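Local coordinates for protein heavy metal cation tricomponent efflux pump ZneA(CzcA-like) (Cupriavidus metallidurans, PDB 4K0J) that probably exports zinc ions in exchange for protons, serving as the inner-membrane pump of a three-component RND efflux system, at residues 893-902 against 991-1000; 546-554 against 981-989. One frame throughout, in Å; residues are numbered along the deposited sequence.

Contact 1. Residues 893-902 against 991-1000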
ATOM      1  N   LEU C 893      19.787 -11.235  45.338  1.00103.08           N
ATOM      2  CA  LEU C 893      20.163 -12.579  45.762  1.00101.20           C
ATOM      3  C   LEU C 893      20.494 -13.436  44.552  1.00 98.53           C
ATOM      4  O   LEU C 893      21.389 -14.281  44.597  1.00 94.68           O
ATOM      5  CB  LEU C 893      19.026 -13.231  46.551  1.00101.54           C
ATOM      6  CG  LEU C 893      18.542 -12.518  47.814  1.00105.88           C
ATOM      7  CD1 LEU C 893      17.496 -13.357  48.527  1.00105.65           C
ATOM      8  CD2 LEU C 893      19.708 -12.216  48.738  1.00113.34           C
ATOM      9  N   ALA C 894      19.758 -13.208  43.471  1.00100.34           N
ATOM     10  CA  ALA C 894      19.975 -13.919  42.223  1.00101.24           C
ATOM     11  C   ALA C 894      21.056 -13.226  41.409  1.00103.52           C
ATOM     12  O   ALA C 894      21.777 -13.865  40.643  1.00104.95           O
ATOM     13  CB  ALA C 894      18.681 -13.995  41.435  1.00 98.26           C
ATOM     14  N   THR C 895      21.163 -11.914  41.591  1.00103.04           N
ATOM     15  CA  THR C 895      22.137 -11.110  40.865  1.00101.71           C
ATOM     16  C   THR C 895      23.568 -11.543  41.186  1.00109.28           C
ATOM     17  O   THR C 895      24.448 -11.486  40.324  1.00115.69           O
ATOM     18  CB  THR C 895      21.954  -9.607  41.170  1.00 95.32           C
ATOM     19  OG1 THR C 895      20.602  -9.222  40.894  1.00 92.44           O
ATOM     20  CG2 THR C 895      22.893  -8.762  40.328  1.00 91.92           C
ATOM     21  N   LEU C 896      23.788 -11.984  42.424  1.00109.91           N
ATOM     22  CA  LEU C 896      25.097 -12.467  42.861  1.00112.84           C
ATOM     23  C   LEU C 896      25.630 -13.554  41.936  1.00106.96           C
ATOM     24  O   LEU C 896      26.676 -13.388  41.309  1.00112.38           O
ATOM     25  CB  LEU C 896      25.031 -12.993  44.300  1.00122.62           C
ATOM     26  CG  LEU C 896      26.216 -13.820  44.822  1.00124.76           C
ATOM     27  CD1 LEU C 896      27.488 -12.988  44.939  1.00120.43           C
ATOM     28  CD2 LEU C 896      25.877 -14.476  46.157  1.00128.86           C
ATOM     29  N   GLY C 897      24.898 -14.661  41.845  1.00 96.42           N
ATOM     30  CA  GLY C 897      25.306 -15.770  41.006  1.00 96.79           C
ATOM     31  C   GLY C 897      25.364 -15.407  39.535  1.00100.39           C
ATOM     32  O   GLY C 897      26.235 -15.874  38.803  1.00 96.11           O
ATOM     33  N   GLY C 898      24.435 -14.557  39.109  1.00105.20           N
ATOM     34  CA  GLY C 898      24.354 -14.142  37.722  1.00102.58           C
ATOM     35  C   GLY C 898      25.566 -13.348  37.286  1.00106.98           C
ATOM     36  O   GLY C 898      25.831 -13.209  36.092  1.00112.36           O
ATOM     37  N   LEU C 899      26.308 -12.827  38.258  1.00107.22           N
ATOM     38  CA  LEU C 899      27.496 -12.035  37.964  1.00103.15           C
ATOM     39  C   LEU C 899      28.793 -12.774  38.289  1.00104.65           C
ATOM     40  O   LEU C 899      29.821 -12.526  37.656  1.00107.30           O
ATOM     41  CB  LEU C 899      27.439 -10.685  38.684  1.00 94.25           C
ATOM     42  CG  LEU C 899      26.323  -9.741  38.222  1.00 85.68           C
ATOM     43  CD1 LEU C 899      26.326  -8.456  39.029  1.00 90.48           C
ATOM     44  CD2 LEU C 899      26.455  -9.436  36.740  1.00 79.76           C
ATOM     45  N   VAL C 900      28.754 -13.681  39.263  1.00 98.83           N
ATOM     46  CA  VAL C 900      29.938 -14.476  39.580  1.00 99.00           C
ATOM     47  C   VAL C 900      30.162 -15.551  38.524  1.00106.42           C
ATOM     48  O   VAL C 900      31.279 -16.030  38.339  1.00104.62           O
ATOM     49  CB  VAL C 900      29.863 -15.141  40.971  1.00 92.72           C
ATOM     50  CG1 VAL C 900      29.653 -14.098  42.053  1.00 94.32           C
ATOM     51  CG2 VAL C 900      28.772 -16.197  41.011  1.00 87.85           C
ATOM     52  N   ALA C 901      29.090 -15.921  37.831  1.00116.48           N
ATOM     53  CA  ALA C 901      29.171 -16.933  36.789  1.00121.17           C
ATOM     54  C   ALA C 901      29.707 -16.331  35.496  1.00120.07           C
ATOM     55  O   ALA C 901      30.336 -17.022  34.695  1.00131.66           O
ATOM     56  CB  ALA C 901      27.813 -17.575  36.564  1.00120.95           C
ATOM     57  N   LEU C 902      29.457 -15.040  35.298  1.00101.75           N
ATOM     58  CA  LEU C 902      29.992 -14.338  34.137  1.00 88.06           C
ATOM     59  C   LEU C 902      31.512 -14.252  34.232  1.00 90.53           C
ATOM     60  O   LEU C 902      32.216 -14.504  33.254  1.00 90.45           O
ATOM     61  CB  LEU C 902      29.374 -12.942  34.005  1.00 83.51           C
ATOM     62  CG  LEU C 902      27.889 -12.886  33.629  1.00 75.92           C
ATOM     63  CD1 LEU C 902      27.391 -11.450  33.573  1.00 67.65           C
ATOM     64  CD2 LEU C 902      27.633 -13.593  32.305  1.00 71.42           C
ATOM     65  N   THR C 991      24.095 -18.964  31.506  1.00 95.13           N
ATOM     66  CA  THR C 991      25.058 -18.666  32.554  1.00106.54           C
ATOM     67  C   THR C 991      24.425 -17.832  33.663  1.00106.53           C
ATOM     68  O   THR C 991      24.525 -18.178  34.841  1.00117.56           O
ATOM     69  CB  THR C 991      26.265 -17.912  31.982  1.00115.41           C
ATOM     70  OG1 THR C 991      26.757 -18.607  30.830  1.00120.20           O
ATOM     71  CG2 THR C 991      27.367 -17.804  33.015  1.00119.06           C
ATOM     72  N   VAL C 992      23.774 -16.739  33.276  1.00 92.49           N
ATOM     73  CA  VAL C 992      23.125 -15.843  34.230  1.00 85.47           C
ATOM     74  C   VAL C 992      22.122 -16.568  35.127  1.00 90.08           C
ATOM     75  O   VAL C 992      22.125 -16.389  36.347  1.00 91.22           O
ATOM     76  CB  VAL C 992      22.411 -14.683  33.512  1.00 83.60           C
ATOM     77  CG1 VAL C 992      21.450 -13.977  34.455  1.00 78.80           C
ATOM     78  CG2 VAL C 992      23.431 -13.709  32.941  1.00 89.49           C
ATOM     79  N   VAL C 993      21.273 -17.393  34.526  1.00 94.56           N
ATOM     80  CA  VAL C 993      20.255 -18.108  35.291  1.00 94.16           C
ATOM     81  C   VAL C 993      20.838 -19.241  36.136  1.00106.28           C
ATOM     82  O   VAL C 993      20.617 -19.288  37.346  1.00114.63           O
ATOM     83  CB  VAL C 993      19.139 -18.664  34.388  1.00 76.21           C
ATOM     84  CG1 VAL C 993      18.238 -19.589  35.180  1.00 75.48           C
ATOM     85  CG2 VAL C 993      18.335 -17.529  33.770  1.00 65.99           C
ATOM     86  N   VAL C 994      21.574 -20.148  35.496  1.00101.97           N
ATOM     87  CA  VAL C 994      22.174 -21.290  36.188  1.00 95.51           C
ATOM     88  C   VAL C 994      23.032 -20.847  37.370  1.00 94.80           C
ATOM     89  O   VAL C 994      22.873 -21.347  38.485  1.00 97.11           O
ATOM     90  CB  VAL C 994      23.021 -22.165  35.232  1.00 85.26           C
ATOM     91  CG1 VAL C 994      23.872 -23.152  36.013  1.00 85.41           C
ATOM     92  CG2 VAL C 994      22.123 -22.906  34.259  1.00 80.82           C
ATOM     93  N   GLY C 995      23.926 -19.894  37.127  1.00 88.65           N
ATOM     94  CA  GLY C 995      24.782 -19.377  38.177  1.00 88.37           C
ATOM     95  C   GLY C 995      24.019 -18.555  39.196  1.00 89.59           C
ATOM     96  O   GLY C 995      24.294 -18.626  40.393  1.00 88.76           O
ATOM     97  N   GLY C 996      23.047 -17.784  38.719  1.00 98.44           N
ATOM     98  CA  GLY C 996      22.289 -16.891  39.574  1.00112.77           C
ATOM     99  C   GLY C 996      21.117 -17.525  40.296  1.00123.24           C
ATOM    100  O   GLY C 996      20.340 -16.831  40.949  1.00128.42           O
ATOM    101  N   LEU C 997      20.984 -18.841  40.182  1.00120.55           N
ATOM    102  CA  LEU C 997      19.901 -19.545  40.854  1.00115.88           C
ATOM    103  C   LEU C 997      20.471 -20.497  41.889  1.00111.46           C
ATOM    104  O   LEU C 997      19.795 -20.867  42.844  1.00113.74           O
ATOM    105  CB  LEU C 997      19.048 -20.310  39.843  1.00114.45           C
ATOM    106  CG  LEU C 997      17.607 -20.614  40.253  1.00113.06           C
ATOM    107  CD1 LEU C 997      16.853 -19.326  40.543  1.00110.95           C
ATOM    108  CD2 LEU C 997      16.908 -21.411  39.167  1.00110.63           C
ATOM    109  N   ILE C 998      21.725 -20.889  41.692  1.00107.36           N
ATOM    110  CA  ILE C 998      22.396 -21.793  42.615  1.00107.97           C
ATOM    111  C   ILE C 998      23.020 -21.006  43.769  1.00106.13           C
ATOM    112  O   ILE C 998      23.571 -21.585  44.705  1.00107.80           O
ATOM    113  CB  ILE C 998      23.464 -22.649  41.893  1.00111.97           C
ATOM    114  CG1 ILE C 998      23.713 -23.962  42.645  1.00119.37           C
ATOM    115  CG2 ILE C 998      24.752 -21.861  41.694  1.00111.14           C
ATOM    116  CD1 ILE C 998      24.686 -24.893  41.950  1.00119.56           C
ATOM    117  N   THR C 999      22.930 -19.681  43.696  1.00102.11           N
ATOM    118  CA  THR C 999      23.399 -18.820  44.778  1.00101.75           C
ATOM    119  C   THR C 999      22.277 -17.897  45.234  1.00 96.84           C
ATOM    120  O   THR C 999      22.507 -16.942  45.975  1.00 93.88           O
ATOM    121  CB  THR C 999      24.592 -17.942  44.354  1.00106.25           C
ATOM    122  OG1 THR C 999      24.109 -16.762  43.703  1.00106.01           O
ATOM    123  CG2 THR C 999      25.531 -18.700  43.423  1.00109.41           C
ATOM    124  N   ALA C1000      21.065 -18.178  44.771  1.00 98.64           N
ATOM    125  CA  ALA C1000      19.905 -17.379  45.134  1.00105.34           C
ATOM    126  C   ALA C1000      19.023 -18.151  46.099  1.00113.05           C
ATOM    127  O   ALA C1000      18.405 -17.572  46.990  1.00125.92           O
ATOM    128  CB  ALA C1000      19.117 -16.996  43.896  1.00107.12           C
TER
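L893 meets the far end of 991-1000 through its backbone: its carbonyl O receives a CA-H...O contact from A1000 CA at 3.5 Å. One residue on, A894 sets its CB beside A1000 CB at 3.9 Å, while its CA lies against the carbonyl O of G996; L920 of helix 911-939 touches A894 as well. L896 crosses the T999 side chain with its isobutyl end, CD2 standing 3.8 Å from OG1 of T999. At G897 the backbones themselves meet, G897 CA lying 3.5 Å from G996 CA and making a CA-H...O contact with G995 O (3.1 Å, 140° at H). This is close glycine-mediated helix packing, with G897 and A901 forming a GxxxA pattern opposite G995 and G996; the axes come within 6.2 Å and run at 122°, closer to antiparallel than parallel. G898 adds a bent CA-H...O contact with V992 O. A901 then places CB 3.6 Å from T991 CG2. The T991 chi1 of -50° turns this methyl anti to its own backbone N and leaves OG1 on another side, hydrogen-bonded to R905 NH2 and R987 O. L902 CD2 reaches V992 CG2 at 4.3 Å, where F917 and S913 of helix 911-939 also touch V992.

Contact 2. Residues 546-554 against 981-989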
ATOM      1  N   PHE C 546      27.646  -5.885  23.521  1.00 81.53           N
ATOM      2  CA  PHE C 546      26.297  -5.702  22.998  1.00 72.57           C
ATOM      3  C   PHE C 546      25.702  -7.048  22.606  1.00 66.10           C
ATOM      4  O   PHE C 546      24.499  -7.268  22.731  1.00 71.27           O
ATOM      5  CB  PHE C 546      26.283  -4.753  21.803  1.00 70.20           C
ATOM      6  CG  PHE C 546      24.948  -4.668  21.125  1.00 66.20           C
ATOM      7  CD1 PHE C 546      24.713  -5.346  19.943  1.00 61.74           C
ATOM      8  CD2 PHE C 546      23.921  -3.930  21.681  1.00 64.41           C
ATOM      9  CE1 PHE C 546      23.485  -5.279  19.320  1.00 54.78           C
ATOM     10  CE2 PHE C 546      22.690  -3.856  21.060  1.00 65.49           C
ATOM     11  CZ  PHE C 546      22.473  -4.532  19.877  1.00 57.22           C
ATOM     12  N   LEU C 547      26.559  -7.936  22.117  1.00 55.28           N
ATOM     13  CA  LEU C 547      26.195  -9.326  21.875  1.00 54.54           C
ATOM     14  C   LEU C 547      27.461 -10.151  21.681  1.00 58.73           C
ATOM     15  O   LEU C 547      28.478  -9.626  21.230  1.00 54.79           O
ATOM     16  CB  LEU C 547      25.246  -9.462  20.673  1.00 58.09           C
ATOM     17  CG  LEU C 547      25.511  -8.706  19.363  1.00 72.95           C
ATOM     18  CD1 LEU C 547      26.704  -9.255  18.571  1.00 74.58           C
ATOM     19  CD2 LEU C 547      24.257  -8.707  18.500  1.00 71.95           C
ATOM     20  N   PRO C 548      27.411 -11.444  22.038  1.00 67.54           N
ATOM     21  CA  PRO C 548      28.546 -12.343  21.804  1.00 69.94           C
ATOM     22  C   PRO C 548      28.844 -12.520  20.318  1.00 75.33           C
ATOM     23  O   PRO C 548      28.062 -12.075  19.474  1.00 78.59           O
ATOM     24  CB  PRO C 548      28.087 -13.669  22.429  1.00 67.47           C
ATOM     25  CG  PRO C 548      26.608 -13.550  22.576  1.00 66.48           C
ATOM     26  CD  PRO C 548      26.334 -12.101  22.797  1.00 70.69           C
ATOM     27  N   TYR C 549      29.965 -13.172  20.016  1.00 71.77           N
ATOM     28  CA  TYR C 549      30.484 -13.288  18.653  1.00 62.44           C
ATOM     29  C   TYR C 549      29.464 -13.757  17.610  1.00 70.22           C
ATOM     30  O   TYR C 549      29.517 -13.326  16.455  1.00 89.18           O
ATOM     31  CB  TYR C 549      31.711 -14.200  18.638  1.00 60.73           C
ATOM     32  CG  TYR C 549      32.216 -14.550  17.256  1.00 60.37           C
ATOM     33  CD1 TYR C 549      32.934 -13.630  16.502  1.00 48.47           C
ATOM     34  CD2 TYR C 549      31.983 -15.807  16.711  1.00 61.00           C
ATOM     35  CE1 TYR C 549      33.400 -13.950  15.241  1.00 47.50           C
ATOM     36  CE2 TYR C 549      32.446 -16.135  15.455  1.00 57.17           C
ATOM     37  CZ  TYR C 549      33.151 -15.205  14.725  1.00 55.84           C
ATOM     38  OH  TYR C 549      33.604 -15.547  13.475  1.00 58.26           O
ATOM     39  N   LEU C 550      28.539 -14.623  18.024  1.00 52.01           N
ATOM     40  CA  LEU C 550      27.540 -15.194  17.118  1.00 52.57           C
ATOM     41  C   LEU C 550      28.195 -15.903  15.935  1.00 53.45           C
ATOM     42  O   LEU C 550      28.296 -15.344  14.842  1.00 53.61           O
ATOM     43  CB  LEU C 550      26.552 -14.128  16.628  1.00 45.03           C
ATOM     44  CG  LEU C 550      25.096 -14.292  17.076  1.00 43.68           C
ATOM     45  CD1 LEU C 550      24.889 -13.749  18.488  1.00 44.99           C
ATOM     46  CD2 LEU C 550      24.143 -13.636  16.094  1.00 41.52           C
ATOM     47  N   ASP C 551      28.628 -17.139  16.165  1.00 47.05           N
ATOM     48  CA  ASP C 551      29.407 -17.885  15.186  1.00 50.76           C
ATOM     49  C   ASP C 551      28.585 -18.360  13.988  1.00 53.69           C
ATOM     50  O   ASP C 551      27.622 -19.113  14.133  1.00 63.59           O
ATOM     51  CB  ASP C 551      30.081 -19.081  15.859  1.00 60.91           C
ATOM     52  CG  ASP C 551      31.332 -19.537  15.132  1.00 63.25           C
ATOM     53  OD1 ASP C 551      31.514 -19.174  13.954  1.00 64.72           O
ATOM     54  OD2 ASP C 551      32.139 -20.268  15.744  1.00 63.30           O
ATOM     55  N   GLU C 552      28.973 -17.907  12.801  1.00 45.34           N
ATOM     56  CA  GLU C 552      28.381 -18.400  11.569  1.00 49.09           C
ATOM     57  C   GLU C 552      29.261 -19.534  11.035  1.00 56.05           C
ATOM     58  O   GLU C 552      30.229 -19.936  11.683  1.00 59.76           O
ATOM     59  CB  GLU C 552      28.258 -17.266  10.548  1.00 46.46           C
ATOM     60  CG  GLU C 552      27.640 -15.991  11.116  1.00 42.04           C
ATOM     61  CD  GLU C 552      27.571 -14.851  10.103  1.00 45.43           C
ATOM     62  OE1 GLU C 552      28.048 -15.015   8.958  1.00 38.57           O
ATOM     63  OE2 GLU C 552      27.036 -13.784  10.462  1.00 50.24           O
ATOM     64  N   GLY C 553      28.935 -20.051   9.858  1.00 57.79           N
ATOM     65  CA  GLY C 553      29.693 -21.155   9.302  1.00 71.28           C
ATOM     66  C   GLY C 553      31.105 -20.803   8.862  1.00 75.69           C
ATOM     67  O   GLY C 553      31.960 -21.683   8.741  1.00 73.03           O
ATOM     68  N   SER C 554      31.358 -19.518   8.633  1.00 71.30           N
ATOM     69  CA  SER C 554      32.590 -19.101   7.973  1.00 54.30           C
ATOM     70  C   SER C 554      33.188 -17.814   8.528  1.00 45.90           C
ATOM     71  O   SER C 554      32.835 -17.372   9.619  1.00 45.88           O
ATOM     72  CB  SER C 554      32.338 -18.948   6.470  1.00 45.31           C
ATOM     73  OG  SER C 554      31.144 -18.227   6.227  1.00 31.34           O
ATOM     74  N   LEU C 981      27.094 -24.443  16.214  1.00 90.27           N
ATOM     75  CA  LEU C 981      26.561 -23.185  15.707  1.00 71.83           C
ATOM     76  C   LEU C 981      25.127 -22.992  16.182  1.00 64.52           C
ATOM     77  O   LEU C 981      24.266 -23.827  15.912  1.00 55.71           O
ATOM     78  CB  LEU C 981      26.592 -23.171  14.178  1.00 40.87           C
ATOM     79  CG  LEU C 981      27.947 -23.306  13.487  1.00 41.19           C
ATOM     80  CD1 LEU C 981      27.753 -23.435  11.989  1.00 40.91           C
ATOM     81  CD2 LEU C 981      28.843 -22.118  13.814  1.00 45.70           C
ATOM     82  N   GLY C 982      24.873 -21.892  16.884  1.00 67.77           N
ATOM     83  CA  GLY C 982      23.527 -21.577  17.329  1.00 67.77           C
ATOM     84  C   GLY C 982      23.408 -21.474  18.834  1.00 68.62           C
ATOM     85  O   GLY C 982      22.336 -21.188  19.367  1.00 62.18           O
ATOM     86  N   SER C 983      24.517 -21.713  19.520  1.00 77.36           N
ATOM     87  CA  SER C 983      24.556 -21.613  20.969  1.00 84.52           C
ATOM     88  C   SER C 983      25.282 -20.345  21.374  1.00 85.44           C
ATOM     89  O   SER C 983      25.602 -20.148  22.543  1.00 90.21           O
ATOM     90  CB  SER C 983      25.272 -22.824  21.559  1.00 94.08           C
ATOM     91  OG  SER C 983      26.615 -22.886  21.107  1.00 95.23           O
ATOM     92  N   ASP C 984      25.542 -19.485  20.397  1.00 87.10           N
ATOM     93  CA  ASP C 984      26.330 -18.281  20.630  1.00 89.34           C
ATOM     94  C   ASP C 984      25.469 -17.091  21.039  1.00 76.12           C
ATOM     95  O   ASP C 984      25.801 -15.949  20.740  1.00 87.80           O
ATOM     96  CB  ASP C 984      27.149 -17.929  19.386  1.00 94.69           C
ATOM     97  CG  ASP C 984      28.277 -18.908  19.133  1.00 96.21           C
ATOM     98  OD1 ASP C 984      29.406 -18.638  19.593  1.00 99.94           O
ATOM     99  OD2 ASP C 984      28.041 -19.943  18.471  1.00 93.75           O
ATOM    100  N   VAL C 985      24.363 -17.358  21.720  1.00 51.95           N
ATOM    101  CA  VAL C 985      23.510 -16.290  22.221  1.00 51.66           C
ATOM    102  C   VAL C 985      22.693 -16.799  23.396  1.00 62.27           C
ATOM    103  O   VAL C 985      22.112 -16.020  24.147  1.00 64.22           O
ATOM    104  CB  VAL C 985      22.560 -15.757  21.132  1.00 50.95           C
ATOM    105  CG1 VAL C 985      21.354 -16.679  20.970  1.00 43.55           C
ATOM    106  CG2 VAL C 985      22.111 -14.346  21.467  1.00 45.57           C
ATOM    107  N   GLN C 986      22.668 -18.118  23.550  1.00 71.37           N
ATOM    108  CA  GLN C 986      21.907 -18.765  24.608  1.00 79.20           C
ATOM    109  C   GLN C 986      22.742 -18.850  25.878  1.00 77.70           C
ATOM    110  O   GLN C 986      22.232 -18.684  26.984  1.00 78.06           O
ATOM    111  CB  GLN C 986      21.518 -20.171  24.166  1.00 86.06           C
ATOM    112  CG  GLN C 986      21.125 -20.260  22.706  1.00 89.26           C
ATOM    113  CD  GLN C 986      21.211 -21.674  22.174  1.00 95.93           C
ATOM    114  OE1 GLN C 986      21.711 -22.578  22.849  1.00 94.86           O
ATOM    115  NE2 GLN C 986      20.726 -21.874  20.956  1.00100.37           N
ATOM    116  N   ARG C 987      24.032 -19.116  25.704  1.00 75.34           N
ATOM    117  CA  ARG C 987      24.960 -19.227  26.823  1.00 77.67           C
ATOM    118  C   ARG C 987      24.976 -18.045  27.800  1.00 82.01           C
ATOM    119  O   ARG C 987      25.240 -18.243  28.978  1.00 88.81           O
ATOM    120  CB  ARG C 987      26.375 -19.515  26.326  1.00 74.45           C
ATOM    121  CG  ARG C 987      26.508 -20.835  25.605  1.00 81.58           C
ATOM    122  CD  ARG C 987      27.962 -21.173  25.368  1.00 92.68           C
ATOM    123  NE  ARG C 987      28.672 -20.085  24.703  1.00100.21           N
ATOM    124  CZ  ARG C 987      28.710 -19.912  23.387  1.00100.85           C
ATOM    125  NH1 ARG C 987      28.074 -20.756  22.588  1.00100.61           N
ATOM    126  NH2 ARG C 987      29.378 -18.893  22.868  1.00104.71           N
ATOM    127  N   PRO C 988      24.732 -16.811  27.318  1.00 72.35           N
ATOM    128  CA  PRO C 988      24.586 -15.732  28.299  1.00 74.88           C
ATOM    129  C   PRO C 988      23.422 -15.935  29.267  1.00 74.43           C
ATOM    130  O   PRO C 988      23.642 -15.886  30.480  1.00 78.04           O
ATOM    131  CB  PRO C 988      24.333 -14.507  27.421  1.00 74.13           C
ATOM    132  CG  PRO C 988      25.083 -14.795  26.190  1.00 69.20           C
ATOM    133  CD  PRO C 988      24.931 -16.273  25.959  1.00 65.56           C
ATOM    134  N   LEU C 989      22.216 -16.156  28.748  1.00 74.52           N
ATOM    135  CA  LEU C 989      21.052 -16.380  29.605  1.00 78.65           C
ATOM    136  C   LEU C 989      21.254 -17.627  30.458  1.00 80.28           C
ATOM    137  O   LEU C 989      20.921 -17.643  31.645  1.00 80.19           O
ATOM    138  CB  LEU C 989      19.765 -16.518  28.785  1.00 70.58           C
ATOM    139  CG  LEU C 989      19.459 -15.452  27.731  1.00 65.59           C
ATOM    140  CD1 LEU C 989      19.880 -15.939  26.364  1.00 64.18           C
ATOM    141  CD2 LEU C 989      17.987 -15.081  27.726  1.00 59.47           C
TER
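P548 and L550 each form an apolar pair with the segment leading into helix 986-997. P548 CG meets P988 CG at 4.1 Å. L550 lies alongside V985, both side chains pointing the same way, and its CD1 comes 4.1 Å from V985 CB.

Other contacts set carbon against backbone carbonyls. P548 CG, 3.1 Å from D984 O, and L550 CD1 both approach that oxygen, from directions roughly at right angles. L981 crosses D551 obliquely and spreads its methyls along the chain: CD2 is 3.3 Å from D551 O, whereas CD1 packs 4.0 Å from G553 CA. L326 and A329 of helix 323-353 also touch L981.

The polar part centres on D984. Its CG stands opposite its own carbonyl carbon (chi1 -70°), which brings the carboxylate to D551 N and CB, with D984 OD2 3.4 Å from D551 CB. A salt bridge within 981-989 holds the other oxygen: R987 NH2 donates to D984 OD1 across 3.3 Å, nearly straight at 176°. The acceptor lies in the guanidinium plane, but the donor comes from above the carboxylate, 62° out of its plane.

Loop 546-554 leads into strand 554-560 of a five-stranded antiparallel sheet, probably in the porter domain, and the Q650 side chain brackets it with hydrogen bonds at L550 O and E552 N. The contact thus lies where this extramembrane part meets the first turn of helix 986-997, which runs into a predicted membrane span.

The two carboxylates come within 4.9 Å, D551 OD2 to D984 OD2. Their likely repulsion is probably eased by R987 at D984 and, weakly, by Y618 OH at D551 OD2 and K627 at OD1. With neither hydrogen bond nor salt bridge between the segments, cohesion probably rests on van der Waals contact of carbon groups with one another and with carbonyls.

Helix 986-997 joins the two contacts: contact 2 uses its first turn and the loop before it, contact 1 its later turns and the residues just beyond. Their centres lie about 20 Å apart, and 981-989 is followed almost directly by 991-1000. Along the chain the order is 546-554, 893-902, 981-989, 991-1000, so the pairings alternate. Contact 1 joins two predicted membrane helices, whereas contact 2 lies nearer the chain centre and brings in the loop running from helix 521-536 to strand 554-560. One helix thus packs on a membrane partner and touches the route to a β-sheet, a connection consistent with coupling between the two regions of an RND pump.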